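Local coordinates for tRNA (adenine(9)-N1)-methyltransferase (Sulfolobus acidocaldarius, PDB 5A7Z), which catalyses the S-adenosyl-L-methionine-dependent methylation of adenosine 9 in tRNA to N(1)-methyladenosine, as an archaeal member of the Trm10 family, at residues A[106-111]-A[251-256]; A[167-172]-A[214-219]; A[189-194]-A[257-262]. One frame throughout, in Å; residues are numbered along the deposited sequence.

Contact 1: residues A[106-111]-A[251-256]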
ATOM      1  N   GLU A 106     -10.474  -3.683  -0.343  1.00 35.80           N
ATOM      2  CA  GLU A 106     -10.851  -2.325  -0.009  1.00 43.40           C
ATOM      3  C   GLU A 106      -9.807  -1.732   0.935  1.00 35.41           C
ATOM      4  O   GLU A 106      -9.382  -0.597   0.799  1.00 39.38           O
ATOM      5  CB  GLU A 106     -12.224  -2.326   0.650  1.00 55.21           C
ATOM      6  CG  GLU A 106     -12.739  -0.933   0.991  1.00 72.04           C
ATOM      7  CD  GLU A 106     -14.261  -0.864   1.124  1.00 79.99           C
ATOM      8  OE1 GLU A 106     -14.941  -1.845   0.740  1.00 81.17           O
ATOM      9  OE2 GLU A 106     -14.778   0.179   1.607  1.00 82.09           O
ATOM     10  N   TYR A 107      -9.351  -2.553   1.845  1.00 32.29           N
ATOM     11  CA  TYR A 107      -8.499  -2.120   2.913  1.00 35.33           C
ATOM     12  C   TYR A 107      -7.164  -2.805   2.786  1.00 36.25           C
ATOM     13  O   TYR A 107      -7.070  -3.896   2.206  1.00 34.73           O
ATOM     14  CB  TYR A 107      -9.162  -2.453   4.275  1.00 37.98           C
ATOM     15  CG  TYR A 107     -10.446  -1.661   4.513  1.00 38.74           C
ATOM     16  CD1 TYR A 107     -10.408  -0.282   4.666  1.00 36.64           C
ATOM     17  CD2 TYR A 107     -11.686  -2.281   4.517  1.00 42.41           C
ATOM     18  CE1 TYR A 107     -11.552   0.446   4.835  1.00 38.72           C
ATOM     19  CE2 TYR A 107     -12.848  -1.553   4.692  1.00 43.38           C
ATOM     20  CZ  TYR A 107     -12.774  -0.184   4.847  1.00 42.83           C
ATOM     21  OH  TYR A 107     -13.925   0.566   5.041  1.00 38.27           O
ATOM     22  N   PRO A 108      -6.116  -2.191   3.350  1.00 34.14           N
ATOM     23  CA  PRO A 108      -6.226  -0.914   4.017  1.00 34.55           C
ATOM     24  C   PRO A 108      -6.199   0.257   3.040  1.00 34.21           C
ATOM     25  O   PRO A 108      -5.828   0.086   1.877  1.00 32.68           O
ATOM     26  CB  PRO A 108      -4.986  -0.885   4.914  1.00 35.17           C
ATOM     27  CG  PRO A 108      -3.980  -1.716   4.179  1.00 33.03           C
ATOM     28  CD  PRO A 108      -4.808  -2.833   3.607  1.00 32.29           C
ATOM     29  N   LYS A 109      -6.609   1.429   3.531  1.00 33.95           N
ATOM     30  CA  LYS A 109      -6.644   2.657   2.738  1.00 33.76           C
ATOM     31  C   LYS A 109      -5.601   3.604   3.216  1.00 29.71           C
ATOM     32  O   LYS A 109      -5.525   3.889   4.394  1.00 33.10           O
ATOM     33  CB  LYS A 109      -7.990   3.333   2.871  1.00 32.61           C
ATOM     34  CG  LYS A 109      -9.103   2.556   2.239  1.00 36.69           C
ATOM     35  CD  LYS A 109     -10.402   3.292   2.422  1.00 39.14           C
ATOM     36  CE  LYS A 109     -11.541   2.558   1.743  1.00 41.83           C
ATOM     37  NZ  LYS A 109     -12.854   2.939   2.353  1.00 45.18           N
HETATM   38  N   MSE A 110      -4.824   4.121   2.285  1.00 30.20           N
HETATM   39  CA  MSE A 110      -3.814   5.105   2.564  1.00 33.69           C
HETATM   40  C   MSE A 110      -4.298   6.398   1.925  1.00 33.10           C
HETATM   41  O   MSE A 110      -4.505   6.465   0.719  1.00 32.96           O
HETATM   42  CB  MSE A 110      -2.487   4.638   1.926  1.00 36.00           C
HETATM   43  CG  MSE A 110      -2.179   3.151   2.218  1.00 43.86           C
HETATM   44 SE   MSE A 110      -1.637   2.932   4.123  1.00 50.27          SE
HETATM   45  CE  MSE A 110      -2.703   1.360   4.500  1.00 46.56           C
ATOM     46  N   VAL A 111      -4.467   7.429   2.732  1.00 29.84           N
ATOM     47  CA  VAL A 111      -5.092   8.673   2.278  1.00 30.62           C
ATOM     48  C   VAL A 111      -4.097   9.776   2.420  1.00 29.22           C
ATOM     49  O   VAL A 111      -3.554   9.988   3.520  1.00 32.49           O
ATOM     50  CB  VAL A 111      -6.330   8.980   3.119  1.00 32.11           C
ATOM     51  CG1 VAL A 111      -6.921  10.304   2.736  1.00 33.59           C
ATOM     52  CG2 VAL A 111      -7.362   7.866   2.945  1.00 36.35           C
ATOM     53  N   ARG A 251       5.026  -1.610   5.698  1.00 32.95           N
ATOM     54  CA  ARG A 251       5.978  -2.635   6.157  1.00 36.17           C
ATOM     55  C   ARG A 251       5.321  -3.414   7.242  1.00 32.88           C
ATOM     56  O   ARG A 251       5.468  -4.608   7.326  1.00 29.28           O
ATOM     57  CB  ARG A 251       7.243  -2.045   6.810  1.00 42.49           C
ATOM     58  CG  ARG A 251       8.151  -1.160   5.988  1.00 45.24           C
ATOM     59  CD  ARG A 251       8.578  -1.792   4.726  1.00 46.09           C
ATOM     60  NE  ARG A 251       9.868  -1.263   4.244  1.00 44.63           N
ATOM     61  CZ  ARG A 251      10.973  -1.990   4.149  1.00 45.10           C
ATOM     62  NH1 ARG A 251      11.009  -3.224   4.631  1.00 48.92           N
ATOM     63  NH2 ARG A 251      12.054  -1.477   3.625  1.00 51.89           N
ATOM     64  N   VAL A 252       4.718  -2.678   8.171  1.00 33.41           N
ATOM     65  CA  VAL A 252       4.218  -3.239   9.399  1.00 33.53           C
ATOM     66  C   VAL A 252       2.957  -4.057   9.108  1.00 37.23           C
ATOM     67  O   VAL A 252       2.832  -5.186   9.557  1.00 38.66           O
ATOM     68  CB  VAL A 252       3.933  -2.136  10.424  1.00 34.31           C
ATOM     69  CG1 VAL A 252       3.173  -2.694  11.601  1.00 39.01           C
ATOM     70  CG2 VAL A 252       5.233  -1.492  10.891  1.00 35.23           C
ATOM     71  N   LYS A 253       2.093  -3.544   8.253  1.00 34.48           N
ATOM     72  CA  LYS A 253       0.799  -4.179   8.045  1.00 34.64           C
ATOM     73  C   LYS A 253       0.827  -5.318   7.053  1.00 35.82           C
ATOM     74  O   LYS A 253       0.018  -6.238   7.160  1.00 33.79           O
ATOM     75  CB  LYS A 253      -0.204  -3.172   7.570  1.00 34.76           C
ATOM     76  CG  LYS A 253      -0.504  -2.099   8.601  1.00 37.07           C
ATOM     77  CD  LYS A 253      -1.643  -1.230   8.129  1.00 36.62           C
ATOM     78  CE  LYS A 253      -2.947  -2.025   7.993  1.00 33.46           C
ATOM     79  NZ  LYS A 253      -3.435  -2.400   9.335  1.00 32.87           N
ATOM     80  N   GLU A 254       1.689  -5.234   6.047  1.00 34.33           N
ATOM     81  CA  GLU A 254       1.650  -6.210   4.953  1.00 35.51           C
ATOM     82  C   GLU A 254       2.831  -7.164   5.012  1.00 35.73           C
ATOM     83  O   GLU A 254       2.767  -8.277   4.505  1.00 36.99           O
ATOM     84  CB  GLU A 254       1.614  -5.500   3.605  1.00 34.94           C
ATOM     85  CG  GLU A 254       0.279  -4.846   3.306  1.00 37.08           C
ATOM     86  CD  GLU A 254      -0.827  -5.860   3.082  1.00 35.81           C
ATOM     87  OE1 GLU A 254      -0.570  -6.908   2.456  1.00 37.25           O
ATOM     88  OE2 GLU A 254      -1.948  -5.598   3.515  1.00 33.58           O
ATOM     89  N   LEU A 255       3.913  -6.724   5.629  1.00 34.46           N
ATOM     90  CA  LEU A 255       5.105  -7.556   5.746  1.00 35.84           C
ATOM     91  C   LEU A 255       5.272  -8.097   7.145  1.00 37.08           C
ATOM     92  O   LEU A 255       6.181  -8.847   7.414  1.00 41.55           O
ATOM     93  CB  LEU A 255       6.346  -6.765   5.338  1.00 34.70           C
ATOM     94  CG  LEU A 255       6.778  -6.897   3.891  1.00 38.87           C
ATOM     95  CD1 LEU A 255       5.598  -6.954   2.911  1.00 42.86           C
ATOM     96  CD2 LEU A 255       7.742  -5.776   3.539  1.00 38.72           C
ATOM     97  N   ASP A 256       4.373  -7.729   8.035  1.00 39.98           N
ATOM     98  CA  ASP A 256       4.503  -8.088   9.439  1.00 44.94           C
ATOM     99  C   ASP A 256       5.839  -7.654  10.017  1.00 41.90           C
ATOM    100  O   ASP A 256       6.410  -8.341  10.835  1.00 42.80           O
ATOM    101  CB  ASP A 256       4.300  -9.594   9.632  1.00 44.60           C
ATOM    102  CG  ASP A 256       2.873 -10.015   9.375  1.00 44.61           C
ATOM    103  OD1 ASP A 256       1.969  -9.352   9.931  1.00 49.77           O
ATOM    104  OD2 ASP A 256       2.655 -10.972   8.585  1.00 49.27           O
TER
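P108, in the loop that leads into strand 109-113 of the SPOUT domain, packs against K253 and E254 near the C-terminal end of helix 242-255. The contact is small and made by one ring. P108 CB lies 3.9 Å from K253 CE, and CG is almost as near to the same methylene. The ring runs alongside the lysine chain, pointing the opposite way, and meets its CE; the ammonium is turned to other partners. Bends at chi3 (64°) and chi4 (70°) take the lysine's end out of line, and NZ is hydrogen-bonded to the backbone oxygens L191 O and H194 O. Those two bonds probably help to hold the CE methylene against the proline. E254 and the ring point toward each other: E254 OE2 sits 4.0 Å from P108 CD, a van der Waals approach, while the same oxygen is hydrogen-bonded to T22 OG1. The peptide bond before P108 is cis, which kinks the chain between Y107 and the strand. On that side of the kink, E106 CG lies 3.7 Å above the Y107 ring plane, toward the rim. E106 OE2 makes a salt bridge at 3.4 Å with K109 NZ, weak as a hydrogen bond; NZ also pairs with D173 OD1. M110, a buried selenomethionine, packs against I139 and F197. A helix end laid near the start of a parallel strand, here with a proline ring against a lysine methylene and a carboxylate oxygen, suits the layered alpha/beta build of SPOUT methyltransferases.

Contact 2: residues A[167-172]-A[214-219]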
ATOM      1  N   LEU A 167     -13.302  14.129   1.407  1.00 43.26           N
ATOM      2  CA  LEU A 167     -13.210  12.794   1.986  1.00 47.11           C
ATOM      3  C   LEU A 167     -14.574  12.118   2.111  1.00 48.54           C
ATOM      4  O   LEU A 167     -15.502  12.653   2.698  1.00 55.56           O
ATOM      5  CB  LEU A 167     -12.549  12.868   3.357  1.00 48.54           C
ATOM      6  CG  LEU A 167     -12.044  11.545   3.929  1.00 51.36           C
ATOM      7  CD1 LEU A 167     -11.150  10.823   2.932  1.00 48.87           C
ATOM      8  CD2 LEU A 167     -11.304  11.784   5.236  1.00 52.84           C
ATOM      9  N   SER A 168     -14.680  10.939   1.530  1.00 53.84           N
ATOM     10  CA  SER A 168     -15.860  10.104   1.647  1.00 50.80           C
ATOM     11  C   SER A 168     -15.547   8.998   2.658  1.00 52.45           C
ATOM     12  O   SER A 168     -14.547   8.296   2.523  1.00 56.26           O
ATOM     13  CB  SER A 168     -16.148   9.493   0.282  1.00 53.23           C
ATOM     14  OG  SER A 168     -17.461   9.003   0.196  1.00 61.99           O
ATOM     15  N   LEU A 169     -16.372   8.852   3.679  1.00 47.68           N
ATOM     16  CA  LEU A 169     -16.015   8.014   4.809  1.00 49.35           C
ATOM     17  C   LEU A 169     -17.086   6.984   5.017  1.00 50.92           C
ATOM     18  O   LEU A 169     -18.233   7.339   5.225  1.00 52.13           O
ATOM     19  CB  LEU A 169     -15.874   8.858   6.070  1.00 51.50           C
ATOM     20  CG  LEU A 169     -15.038   8.234   7.199  1.00 53.92           C
ATOM     21  CD1 LEU A 169     -13.567   8.466   6.970  1.00 53.86           C
ATOM     22  CD2 LEU A 169     -15.434   8.813   8.541  1.00 65.03           C
ATOM     23  N   SER A 170     -16.712   5.706   4.957  1.00 47.25           N
ATOM     24  CA  SER A 170     -17.675   4.629   5.114  1.00 47.50           C
ATOM     25  C   SER A 170     -17.858   4.175   6.580  1.00 45.80           C
ATOM     26  O   SER A 170     -17.005   4.420   7.458  1.00 43.94           O
ATOM     27  CB  SER A 170     -17.291   3.446   4.228  1.00 45.64           C
ATOM     28  OG  SER A 170     -16.552   2.499   4.947  1.00 50.95           O
ATOM     29  N   ASP A 171     -18.996   3.522   6.812  1.00 39.42           N
ATOM     30  CA  ASP A 171     -19.314   2.817   8.061  1.00 47.25           C
ATOM     31  C   ASP A 171     -18.163   2.037   8.664  1.00 42.88           C
ATOM     32  O   ASP A 171     -18.169   1.767   9.856  1.00 39.85           O
ATOM     33  CB  ASP A 171     -20.431   1.775   7.793  1.00 50.67           C
ATOM     34  CG  ASP A 171     -21.803   2.266   8.189  1.00 54.44           C
ATOM     35  OD1 ASP A 171     -21.893   3.042   9.146  1.00 70.98           O
ATOM     36  OD2 ASP A 171     -22.796   1.850   7.556  1.00 61.47           O
ATOM     37  N   GLU A 172     -17.309   1.497   7.800  1.00 42.63           N
ATOM     38  CA  GLU A 172     -16.321   0.512   8.201  1.00 40.02           C
ATOM     39  C   GLU A 172     -14.928   1.073   8.300  1.00 37.77           C
ATOM     40  O   GLU A 172     -14.053   0.397   8.787  1.00 34.62           O
ATOM     41  CB  GLU A 172     -16.315  -0.664   7.238  1.00 44.82           C
ATOM     42  CG  GLU A 172     -16.893  -1.920   7.860  1.00 56.74           C
ATOM     43  CD  GLU A 172     -16.808  -3.113   6.947  1.00 63.50           C
ATOM     44  OE1 GLU A 172     -16.875  -2.914   5.716  1.00 70.07           O
ATOM     45  OE2 GLU A 172     -16.693  -4.248   7.461  1.00 66.05           O
ATOM     46  N   GLU A 214     -10.072  17.218   8.565  1.00 38.38           N
ATOM     47  CA  GLU A 214     -10.535  18.149   9.612  1.00 41.27           C
ATOM     48  C   GLU A 214     -11.893  18.755   9.270  1.00 37.13           C
ATOM     49  O   GLU A 214     -12.767  18.907  10.120  1.00 31.77           O
ATOM     50  CB  GLU A 214      -9.506  19.246   9.802  1.00 44.02           C
ATOM     51  CG  GLU A 214      -9.972  20.423  10.610  1.00 50.78           C
ATOM     52  CD  GLU A 214      -8.972  21.553  10.557  1.00 56.11           C
ATOM     53  OE1 GLU A 214      -7.843  21.342  11.029  1.00 65.83           O
ATOM     54  OE2 GLU A 214      -9.288  22.619   9.983  1.00 59.75           O
ATOM     55  N   ARG A 215     -12.074  19.065   8.005  1.00 37.16           N
ATOM     56  CA  ARG A 215     -13.316  19.619   7.538  1.00 38.80           C
ATOM     57  C   ARG A 215     -14.462  18.625   7.699  1.00 39.28           C
ATOM     58  O   ARG A 215     -15.565  18.998   8.141  1.00 31.03           O
ATOM     59  CB  ARG A 215     -13.170  20.042   6.094  1.00 44.51           C
ATOM     60  CG  ARG A 215     -14.466  20.426   5.400  1.00 50.07           C
ATOM     61  CD  ARG A 215     -14.224  20.764   3.919  1.00 55.76           C
ATOM     62  NE  ARG A 215     -12.880  21.309   3.666  1.00 51.82           N
ATOM     63  CZ  ARG A 215     -12.039  20.846   2.734  1.00 53.18           C
ATOM     64  NH1 ARG A 215     -12.384  19.832   1.927  1.00 56.07           N
ATOM     65  NH2 ARG A 215     -10.852  21.409   2.599  1.00 49.62           N
ATOM     66  N   LEU A 216     -14.214  17.365   7.357  1.00 38.99           N
ATOM     67  CA  LEU A 216     -15.229  16.325   7.547  1.00 43.78           C
ATOM     68  C   LEU A 216     -15.571  16.129   9.036  1.00 42.90           C
ATOM     69  O   LEU A 216     -16.731  16.085   9.406  1.00 35.25           O
ATOM     70  CB  LEU A 216     -14.763  14.995   6.963  1.00 54.65           C
ATOM     71  CG  LEU A 216     -15.947  14.129   6.535  1.00 65.21           C
ATOM     72  CD1 LEU A 216     -16.438  14.592   5.172  1.00 73.61           C
ATOM     73  CD2 LEU A 216     -15.580  12.661   6.500  1.00 68.59           C
ATOM     74  N   ALA A 217     -14.529  16.014   9.856  1.00 39.04           N
ATOM     75  CA  ALA A 217     -14.637  15.821  11.289  1.00 41.44           C
ATOM     76  C   ALA A 217     -15.453  16.904  11.985  1.00 41.97           C
ATOM     77  O   ALA A 217     -16.393  16.599  12.740  1.00 41.26           O
ATOM     78  CB  ALA A 217     -13.240  15.767  11.903  1.00 43.01           C
ATOM     79  N   LEU A 218     -15.055  18.161  11.789  1.00 41.50           N
ATOM     80  CA  LEU A 218     -15.811  19.315  12.318  1.00 39.71           C
ATOM     81  C   LEU A 218     -17.249  19.365  11.843  1.00 39.39           C
ATOM     82  O   LEU A 218     -18.112  19.880  12.526  1.00 49.16           O
ATOM     83  CB  LEU A 218     -15.140  20.621  11.915  1.00 42.53           C
ATOM     84  CG  LEU A 218     -13.838  20.934  12.661  1.00 49.12           C
ATOM     85  CD1 LEU A 218     -13.017  21.964  11.902  1.00 51.54           C
ATOM     86  CD2 LEU A 218     -14.130  21.423  14.072  1.00 48.61           C
ATOM     87  N   SER A 219     -17.499  18.900  10.645  1.00 40.16           N
ATOM     88  CA  SER A 219     -18.811  19.040  10.067  1.00 44.75           C
ATOM     89  C   SER A 219     -19.794  17.992  10.616  1.00 44.17           C
ATOM     90  O   SER A 219     -21.012  18.202  10.596  1.00 38.67           O
ATOM     91  CB  SER A 219     -18.720  18.957   8.545  1.00 49.71           C
ATOM     92  OG  SER A 219     -20.000  19.037   7.959  1.00 54.91           O
TER
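L216, L167 and L169 make this contact, with L216 giving up by far the largest area. It projects from helix 211-220 toward the extended loop 167-172, and both its methyls lie near the backbone oxygen of L167. L216 CD1 is the closer, 3.3 Å from L167 O. L216 CD2 also rests 3.8 Å from L169 CB and 4.4 Å from L167 CB. With L216 CG placed opposite the backbone N (chi1 -153°), the branch reaches toward the loop. No hydrogen bond joins the two segments; the attachment is van der Waals only. An alanine here is likely to open a gap between helix and loop, with L169 CB and L167 O losing their neighbours on the helix. Further along the loop, S170 OG accepts from E172 N at 3.1 Å, an ST turn, and S170 N is tied to D173 OD2. The contact lies near the surface, about 21 Å from the centre of the chain to its own centre. The loop links strand 162-164 to strand 175-178, and L169 also touches F224, which lies between helix 211-220 and strand 226-228, so the helix is fastened to the loop beside the sheet.

Contact 3: residues A[189-194]-A[257-262]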
ATOM      1  N   GLN A 189       0.544  -2.530  17.227  1.00 55.20           N
ATOM      2  CA  GLN A 189      -0.832  -2.966  17.252  1.00 57.05           C
ATOM      3  C   GLN A 189      -1.779  -1.824  16.913  1.00 49.78           C
ATOM      4  O   GLN A 189      -2.762  -2.035  16.192  1.00 45.62           O
ATOM      5  CB  GLN A 189      -1.178  -3.641  18.590  1.00 64.03           C
ATOM      6  CG  GLN A 189      -0.466  -4.999  18.808  1.00 70.10           C
ATOM      7  CD  GLN A 189      -0.454  -5.906  17.561  1.00 76.45           C
ATOM      8  OE1 GLN A 189       0.579  -6.045  16.869  1.00 62.53           O
ATOM      9  NE2 GLN A 189      -1.603  -6.516  17.262  1.00 78.06           N
ATOM     10  N   ILE A 190      -1.460  -0.607  17.345  1.00 40.11           N
ATOM     11  CA  ILE A 190      -2.278   0.532  16.921  1.00 42.80           C
ATOM     12  C   ILE A 190      -2.444   0.497  15.406  1.00 42.59           C
ATOM     13  O   ILE A 190      -3.544   0.648  14.881  1.00 37.40           O
ATOM     14  CB  ILE A 190      -1.664   1.876  17.275  1.00 46.91           C
ATOM     15  CG1 ILE A 190      -1.615   2.079  18.796  1.00 49.77           C
ATOM     16  CG2 ILE A 190      -2.474   2.999  16.621  1.00 50.35           C
ATOM     17  CD1 ILE A 190      -2.942   1.942  19.483  1.00 50.84           C
ATOM     18  N   LEU A 191      -1.338   0.267  14.709  1.00 40.96           N
ATOM     19  CA  LEU A 191      -1.353   0.242  13.258  1.00 43.65           C
ATOM     20  C   LEU A 191      -2.102  -0.935  12.677  1.00 44.91           C
ATOM     21  O   LEU A 191      -2.853  -0.767  11.727  1.00 42.56           O
ATOM     22  CB  LEU A 191       0.056   0.263  12.705  1.00 45.93           C
ATOM     23  CG  LEU A 191       0.896   1.466  13.121  1.00 42.11           C
ATOM     24  CD1 LEU A 191       2.223   1.409  12.398  1.00 40.87           C
ATOM     25  CD2 LEU A 191       0.163   2.778  12.841  1.00 45.07           C
ATOM     26  N   ARG A 192      -1.907  -2.131  13.234  1.00 48.66           N
ATOM     27  CA  ARG A 192      -2.567  -3.311  12.684  1.00 48.75           C
ATOM     28  C   ARG A 192      -4.055  -3.225  12.957  1.00 48.14           C
ATOM     29  O   ARG A 192      -4.865  -3.678  12.160  1.00 47.02           O
ATOM     30  CB  ARG A 192      -1.972  -4.608  13.237  1.00 51.97           C
ATOM     31  CG  ARG A 192      -0.476  -4.742  12.944  1.00 58.11           C
ATOM     32  CD  ARG A 192      -0.037  -6.155  12.552  1.00 61.95           C
ATOM     33  NE  ARG A 192       1.362  -6.163  12.102  1.00 62.49           N
ATOM     34  CZ  ARG A 192       2.425  -6.090  12.915  1.00 63.91           C
ATOM     35  NH1 ARG A 192       2.261  -6.065  14.241  1.00 63.16           N
ATOM     36  NH2 ARG A 192       3.658  -6.047  12.407  1.00 60.30           N
ATOM     37  N   ASP A 193      -4.413  -2.569  14.045  1.00 45.41           N
ATOM     38  CA  ASP A 193      -5.809  -2.450  14.420  1.00 45.31           C
ATOM     39  C   ASP A 193      -6.587  -1.398  13.668  1.00 48.54           C
ATOM     40  O   ASP A 193      -7.777  -1.300  13.870  1.00 52.19           O
ATOM     41  CB  ASP A 193      -5.929  -2.145  15.907  1.00 55.15           C
ATOM     42  CG  ASP A 193      -5.542  -3.329  16.782  1.00 60.18           C
ATOM     43  OD1 ASP A 193      -5.174  -4.400  16.212  1.00 56.08           O
ATOM     44  OD2 ASP A 193      -5.583  -3.172  18.032  1.00 58.88           O
ATOM     45  N   HIS A 194      -5.944  -0.600  12.832  1.00 43.11           N
ATOM     46  CA  HIS A 194      -6.664   0.397  12.069  1.00 38.18           C
ATOM     47  C   HIS A 194      -6.632   0.076  10.603  1.00 36.35           C
ATOM     48  O   HIS A 194      -5.767  -0.601  10.164  1.00 38.56           O
ATOM     49  CB  HIS A 194      -6.126   1.767  12.344  1.00 38.58           C
ATOM     50  CG  HIS A 194      -6.609   2.342  13.622  1.00 42.34           C
ATOM     51  ND1 HIS A 194      -6.015   2.067  14.824  1.00 47.20           N
ATOM     52  CD2 HIS A 194      -7.638   3.170  13.892  1.00 44.75           C
ATOM     53  CE1 HIS A 194      -6.651   2.705  15.783  1.00 46.87           C
ATOM     54  NE2 HIS A 194      -7.643   3.378  15.243  1.00 45.28           N
ATOM     55  N   GLN A 257       6.320  -6.499   9.602  1.00 39.03           N
ATOM     56  CA  GLN A 257       7.519  -6.008  10.137  1.00 38.47           C
ATOM     57  C   GLN A 257       7.243  -5.283  11.424  1.00 43.82           C
ATOM     58  O   GLN A 257       6.165  -4.719  11.649  1.00 39.65           O
ATOM     59  CB  GLN A 257       8.208  -5.090   9.159  1.00 44.22           C
ATOM     60  CG  GLN A 257       9.604  -5.538   8.827  1.00 45.28           C
ATOM     61  CD  GLN A 257      10.411  -4.495   8.102  1.00 50.90           C
ATOM     62  OE1 GLN A 257       9.867  -3.583   7.494  1.00 52.34           O
ATOM     63  NE2 GLN A 257      11.736  -4.618   8.176  1.00 58.23           N
ATOM     64  N   SER A 258       8.226  -5.359  12.300  1.00 43.05           N
ATOM     65  CA  SER A 258       8.319  -4.501  13.460  1.00 40.24           C
ATOM     66  C   SER A 258       8.313  -3.003  13.034  1.00 35.86           C
ATOM     67  O   SER A 258       8.973  -2.605  12.052  1.00 34.11           O
ATOM     68  CB  SER A 258       9.621  -4.861  14.181  1.00 41.78           C
ATOM     69  OG  SER A 258       9.809  -4.082  15.295  1.00 47.02           O
ATOM     70  N   LEU A 259       7.576  -2.186  13.771  1.00 33.98           N
ATOM     71  CA  LEU A 259       7.610  -0.742  13.589  1.00 38.08           C
ATOM     72  C   LEU A 259       9.038  -0.236  13.691  1.00 40.90           C
ATOM     73  O   LEU A 259       9.527   0.462  12.800  1.00 40.39           O
ATOM     74  CB  LEU A 259       6.747  -0.060  14.651  1.00 42.07           C
ATOM     75  CG  LEU A 259       6.662   1.469  14.557  1.00 45.57           C
ATOM     76  CD1 LEU A 259       6.548   1.930  13.117  1.00 43.32           C
ATOM     77  CD2 LEU A 259       5.491   1.996  15.371  1.00 45.47           C
ATOM     78  N   GLU A 260       9.733  -0.658  14.740  1.00 47.48           N
ATOM     79  CA  GLU A 260      11.143  -0.330  14.910  1.00 50.91           C
ATOM     80  C   GLU A 260      11.985  -0.665  13.675  1.00 44.12           C
ATOM     81  O   GLU A 260      12.803   0.147  13.243  1.00 40.72           O
ATOM     82  CB  GLU A 260      11.712  -1.041  16.140  1.00 62.89           C
ATOM     83  CG  GLU A 260      13.162  -0.700  16.438  1.00 69.02           C
ATOM     84  CD  GLU A 260      13.677  -1.385  17.689  1.00 74.95           C
ATOM     85  OE1 GLU A 260      12.911  -2.158  18.304  1.00 85.02           O
ATOM     86  OE2 GLU A 260      14.847  -1.152  18.058  1.00 83.76           O
ATOM     87  N   GLU A 261      11.793  -1.856  13.111  1.00 47.85           N
ATOM     88  CA  GLU A 261      12.604  -2.289  11.974  1.00 51.67           C
ATOM     89  C   GLU A 261      12.130  -1.668  10.689  1.00 49.24           C
ATOM     90  O   GLU A 261      12.908  -1.501   9.751  1.00 46.84           O
ATOM     91  CB  GLU A 261      12.560  -3.814  11.828  1.00 56.81           C
ATOM     92  CG  GLU A 261      13.135  -4.567  13.025  1.00 69.17           C
ATOM     93  CD  GLU A 261      14.658  -4.767  12.951  1.00 77.12           C
ATOM     94  OE1 GLU A 261      15.431  -3.756  12.986  1.00 69.42           O
ATOM     95  OE2 GLU A 261      15.079  -5.952  12.885  1.00 77.65           O
ATOM     96  N   ALA A 262      10.826  -1.399  10.621  1.00 47.01           N
ATOM     97  CA  ALA A 262      10.258  -0.712   9.477  1.00 43.12           C
ATOM     98  C   ALA A 262      10.870   0.683   9.409  1.00 39.84           C
ATOM     99  O   ALA A 262      11.284   1.133   8.358  1.00 36.51           O
ATOM    100  CB  ALA A 262       8.742  -0.645   9.601  1.00 40.48           C
TER
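The flat guanidinium of R192 meets the backbone of Q257 at its edge: Q257 N lies in its plane and Q257 O close to it. R192 NH2 comes within 2.9 Å of Q257 O, but the angle is too poor for a hydrogen bond; NH2 instead gives its bond to V252 O, near the C-terminal end of helix 242-255. On the same guanidinium plane, R192 NH1 reaches Q189 OE1 at 3.1 Å in a weak bond bent to 132°, so one turn of helix 188-192 may help fix how the group is rotated. R192 CG lies beside its backbone N, and a skewed chi2 of -140° swings the chain over to the Q257 carbonyl. NE has a long, weak ion pair with D256 OD1. The other flat group, the H194 imidazole, turns its edge back to the preceding helix: H194 ND1 donates to I190 O at 2.9 Å, nearly straight at 166°, with the oxygen in the ring plane. The bond fastens the ring to the helix it follows.

Beside these polar groups the two short helices touch through leucines. L191 CD1 and L259 CD1 are 4.4 Å apart, a loose apolar meeting of buried side chains, and L259 also packs on I248 of helix 242-255 and on A186. S258 takes the N-cap position of helix 259-265, and D188 OD1 accepts from L259 N, so a carboxylate of helix 188-192 grips the first turn of the neighbouring helix. The whole forms the junction of the consecutive helices 242-255 and 259-265, the second N-capped by S258, set against helix 188-192 in the alpha/beta SPOUT fold.

How the contacts relate
From the N terminus, the chain first reaches 106-111, then 167-172, 189-194 and 214-219, and finally 251-256 and 257-262. Contact 1 closes the widest loop, joining strand 109-113 to helix 242-255, and contact 2 sits wholly within it, joining loop 167-172 to helix 211-220. Contact 3, between helices 188-192 and 259-265, opens inside both and closes beyond them, so it crosses each. Contacts 1 and 3 lie side by side, their centres about 10 Å apart: helices 242-255 and 259-265 are consecutive, and K253 bonds to 189-194. The centre of contact 2 is about 20 Å from that of contact 1, although Y107 reaches S170; it does not touch contact 3.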